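Local atomic coordinates of putative sugar ABC transport system, substrate-binding protein (Bordetella parapertussis, PDB entry 5IX8), a protein that probably binds a sugar in the periplasm and delivers it to an ABC transporter, as a solute-binding protein of the periplasmic binding protein fold. Residues D122-I125 against G126-L129; E160-K163 against E164-A168. All coordinates share one frame; numbering follows the deposited sequence.

Contact 1: D122-I125 against G126-L129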
loop_
_atom_site.group_PDB
_atom_site.type_symbol
_atom_site.label_atom_id
_atom_site.label_comp_id
_atom_site.label_asym_id
_atom_site.label_seq_id
_atom_site.Cartn_x
_atom_site.Cartn_y
_atom_site.Cartn_z
ATOM N N ASP A 122 -2.483 7.999 2.034
ATOM C CA ASP A 122 -2.291 7.927 0.588
ATOM C C ASP A 122 -2.177 9.310 -0.057
ATOM O O ASP A 122 -1.360 9.498 -0.968
ATOM C CB ASP A 122 -3.411 7.104 -0.043
ATOM C CG ASP A 122 -3.247 5.615 0.263
ATOM O OD1 ASP A 122 -2.294 4.964 -0.250
ATOM O OD2 ASP A 122 -4.034 5.102 1.081
ATOM N N THR A 123 -2.922 10.306 0.434
ATOM C CA THR A 123 -2.727 11.647 -0.106
ATOM C C THR A 123 -1.291 12.125 0.103
ATOM O O THR A 123 -0.700 12.770 -0.790
ATOM C CB THR A 123 -3.709 12.625 0.539
ATOM O OG1 THR A 123 -5.041 12.144 0.336
ATOM C CG2 THR A 123 -3.555 14.004 -0.108
ATOM N N LEU A 124 -0.708 11.820 1.268
ATOM C CA LEU A 124 0.633 12.316 1.570
ATOM C C LEU A 124 1.696 11.554 0.775
ATOM O O LEU A 124 2.745 12.121 0.434
ATOM C CB LEU A 124 0.892 12.230 3.068
ATOM C CG LEU A 124 2.208 12.802 3.577
ATOM C CD1 LEU A 124 2.453 14.237 3.122
ATOM C CD2 LEU A 124 2.149 12.737 5.095
ATOM N N ILE A 125 1.432 10.287 0.446
ATOM C CA ILE A 125 2.305 9.578 -0.484
ATOM C C ILE A 125 2.403 10.362 -1.796
ATOM O O ILE A 125 3.495 10.573 -2.343
ATOM C CB ILE A 125 1.784 8.144 -0.716
ATOM C CG1 ILE A 125 2.060 7.285 0.525
ATOM C CG2 ILE A 125 2.452 7.545 -1.951
ATOM C CD1 ILE A 125 1.555 5.876 0.398
ATOM N N GLY A 126 1.256 10.827 -2.308
ATOM C CA GLY A 126 1.271 11.617 -3.526
ATOM C C GLY A 126 1.974 12.946 -3.335
ATOM O O GLY A 126 2.752 13.370 -4.184
ATOM N N LYS A 127 1.723 13.613 -2.211
ATOM C CA LYS A 127 2.396 14.884 -1.939
ATOM C C LYS A 127 3.914 14.734 -1.878
ATOM O O LYS A 127 4.640 15.589 -2.392
ATOM C CB LYS A 127 1.870 15.472 -0.629
ATOM C CG LYS A 127 0.400 15.919 -0.751
ATOM C CD LYS A 127 0.055 16.823 0.392
ATOM C CE LYS A 127 -1.363 17.295 0.354
ATOM N NZ LYS A 127 -1.528 18.358 1.429
ATOM N N VAL A 128 4.428 13.677 -1.234
ATOM C CA VAL A 128 5.894 13.586 -1.130
ATOM C C VAL A 128 6.517 13.260 -2.491
ATOM O O VAL A 128 7.634 13.709 -2.796
ATOM C CB VAL A 128 6.339 12.591 -0.034
ATOM C CG1 VAL A 128 5.870 13.081 1.347
ATOM C CG2 VAL A 128 5.859 11.194 -0.316
ATOM N N LEU A 129 5.807 12.530 -3.350
ATOM C CA LEU A 129 6.309 12.338 -4.711
ATOM C C LEU A 129 6.234 13.641 -5.500
ATOM O O LEU A 129 7.109 13.930 -6.332
ATOM C CB LEU A 129 5.515 11.236 -5.410
ATOM C CG LEU A 129 5.779 9.836 -4.863
ATOM C CD1 LEU A 129 4.832 8.800 -5.487
ATOM C CD2 LEU A 129 7.257 9.392 -5.008
#
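Leu124 meets Lys127 and Val128 because its CG stands anti to the backbone N (chi1 -176°), a turn that carries the isobutyl group forward along the helix. Its CD1 then rests 4.0 Å from Lys127 CB and equally far from Val128 CG1, so one methyl fills the notch between the side chains three and four residues on. The Leu124 and Lys127 side chains cross at about a right angle, whereas those of Leu124 and Val128 meet at a slant. On the adjoining flank of the helix, Thr123 and Lys127 run side by side in the same direction: with CG2 of Thr123 anti to its N and the lysine chain extended beyond CG, the methyl lies 4.0 Å from Lys127 CE. Val128 CG2 comes 3.2 Å from Ile125 O, close beside the backbone. The side chains of Ile125 and Leu129 meet only loosely, CG2 to CD1 being 4.4 Å, while Leu129 CG lies 3.5 Å from Ile125 O.

Beneath these side chains run four successive i to i+4 bonds of an alpha helix, from Gly126 N to Asp122 O through to Leu129 N to Ile125 O. The shortest is Val128 N to Leu124 O, 2.8 Å.

The segment belongs to the start of helix 122-135, where Asp121 OD1 accepts a hydrogen bond from Leu124 N. Asp122 and Lys127 form salt bridges with Arg158 and Glu164 of helix 154-168. Ile125 and Leu129 pack on strands 227-231 and 246-250 of the mixed sheet, and Leu124 and Val128 touch Ile293 of a loop, so this amphipathic segment lies between sheet, loop and neighbouring helix.

Contact 2: E160-K163 against E164-A168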
loop_
_atom_site.group_PDB
_atom_site.type_symbol
_atom_site.label_atom_id
_atom_site.label_comp_id
_atom_site.label_asym_id
_atom_site.label_seq_id
_atom_site.Cartn_x
_atom_site.Cartn_y
_atom_site.Cartn_z
ATOM N N GLU A 160 -4.414 12.860 -6.235
ATOM C CA GLU A 160 -4.779 14.181 -5.730
ATOM C C GLU A 160 -3.613 14.858 -5.005
ATOM O O GLU A 160 -3.355 16.054 -5.197
ATOM C CB GLU A 160 -6.005 14.074 -4.806
ATOM C CG GLU A 160 -7.294 13.856 -5.604
ATOM C CD GLU A 160 -8.458 13.398 -4.741
ATOM O OE1 GLU A 160 -8.294 13.297 -3.503
ATOM O OE2 GLU A 160 -9.541 13.130 -5.306
ATOM N N GLY A 161 -2.908 14.115 -4.141
ATOM C CA GLY A 161 -1.781 14.713 -3.434
ATOM C C GLY A 161 -0.651 15.098 -4.365
ATOM O O GLY A 161 -0.078 16.192 -4.232
ATOM N N PHE A 162 -0.337 14.223 -5.339
ATOM C CA PHE A 162 0.679 14.532 -6.339
ATOM C C PHE A 162 0.305 15.770 -7.143
ATOM O O PHE A 162 1.117 16.684 -7.314
ATOM C CB PHE A 162 0.871 13.309 -7.262
ATOM C CG PHE A 162 1.874 13.527 -8.344
ATOM C CD1 PHE A 162 3.230 13.556 -8.040
ATOM C CD2 PHE A 162 1.467 13.726 -9.659
ATOM C CE1 PHE A 162 4.175 13.775 -9.018
ATOM C CE2 PHE A 162 2.416 13.970 -10.655
ATOM C CZ PHE A 162 3.783 13.951 -10.331
ATOM N N LYS A 163 -0.946 15.829 -7.624
ATOM C CA LYS A 163 -1.351 16.949 -8.474
ATOM C C LYS A 163 -1.284 18.276 -7.729
ATOM O O LYS A 163 -0.903 19.303 -8.306
ATOM C CB LYS A 163 -2.751 16.715 -9.009
ATOM C CG LYS A 163 -3.229 17.864 -9.909
ATOM C CD LYS A 163 -4.463 17.491 -10.724
ATOM C CE LYS A 163 -5.557 16.972 -9.824
ATOM N NZ LYS A 163 -6.848 16.735 -10.583
ATOM N N GLU A 164 -1.722 18.293 -6.471
ATOM C CA GLU A 164 -1.689 19.523 -5.679
ATOM C C GLU A 164 -0.271 20.077 -5.614
ATOM O O GLU A 164 -0.027 21.239 -5.936
ATOM C CB GLU A 164 -2.220 19.247 -4.262
ATOM C CG GLU A 164 -2.134 20.455 -3.326
ATOM C CD GLU A 164 -2.588 20.109 -1.905
ATOM O OE1 GLU A 164 -3.761 19.717 -1.737
ATOM O OE2 GLU A 164 -1.788 20.223 -0.955
ATOM N N VAL A 165 0.693 19.222 -5.276
ATOM C CA VAL A 165 2.046 19.710 -5.074
ATOM C C VAL A 165 2.715 19.987 -6.408
ATOM O O VAL A 165 3.392 21.011 -6.569
ATOM C CB VAL A 165 2.831 18.700 -4.219
ATOM C CG1 VAL A 165 4.303 19.067 -4.178
ATOM C CG2 VAL A 165 2.248 18.657 -2.800
ATOM N N ALA A 166 2.501 19.102 -7.396
ATOM C CA ALA A 166 3.118 19.295 -8.714
ATOM C C ALA A 166 2.579 20.540 -9.415
ATOM O O ALA A 166 3.350 21.321 -9.978
ATOM C CB ALA A 166 2.900 18.061 -9.581
ATOM N N SER A 167 1.267 20.751 -9.382
ATOM C CA SER A 167 0.703 21.963 -9.968
ATOM C C SER A 167 1.256 23.217 -9.315
ATOM O O SER A 167 1.455 24.246 -9.981
ATOM C CB SER A 167 -0.820 21.947 -9.834
ATOM O OG SER A 167 -1.347 20.762 -10.421
ATOM N N ALA A 168 1.494 23.166 -8.007
ATOM C CA ALA A 168 1.914 24.366 -7.305
ATOM C C ALA A 168 3.314 24.808 -7.719
ATOM O O ALA A 168 3.637 25.992 -7.593
ATOM C CB ALA A 168 1.842 24.148 -5.792
#
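Ser167 grips Lys163 O twice. Its OG donates at 2.6 Å and its backbone N at 2.8 Å, the two arriving from opposite faces of the carbonyl plane. The hydroxyl gets there because OG lies anti to the carbonyl carbon of Ser167 (chi1 -56°), turned back along the helix, where it also lies 3.5 Å from Lys163 CG. On the buried side, Ala166 CB sits over one face of the Phe162 ring, 4.2 Å above its plane and displaced toward the rim. Ala166 N meanwhile bonds Phe162 O at 2.8 Å.

Further out, the Phe162 ring stacks with that of Phe205, and Leu133 and Leu173 pack against both Phe162 and Ala166. The lysine chain of Lys163 bends at chi3 (53°) and its NZ bonds Tyr159 OH, while Glu160 pairs with Arg156 one turn earlier.

The Ser167 hydroxyl thus finds its acceptor within its own helix, and Lys163 O, near the end of helix 154-168, accepts two bonds, an arrangement that probably fixes the hydroxyl's rotation, while Phe162 and Ala166 turn to the apolar interior.

Both contacts lie within short runs of a single helix, about two turns each, and the two helices pack on each other, their contact centres about 9 Å apart. Lys127 NZ and Glu164 OE2 join them in a salt bridge of 3.0 Å, and the helices also come close at Gly161, whose CA lies 3.8 Å from Thr123 CG2. Both pack on the mixed sheet, contact 1 on strands 227-231 and 246-250, contact 2 on edge strand 172-173 and Phe205. Contact 1 is the more buried, with no touching residue exposed and mostly aliphatic side chains. Contact 2 is partly buried, two touching residues being exposed, with Phe162 and Ala166 inside and serine, lysine and glutamates outside.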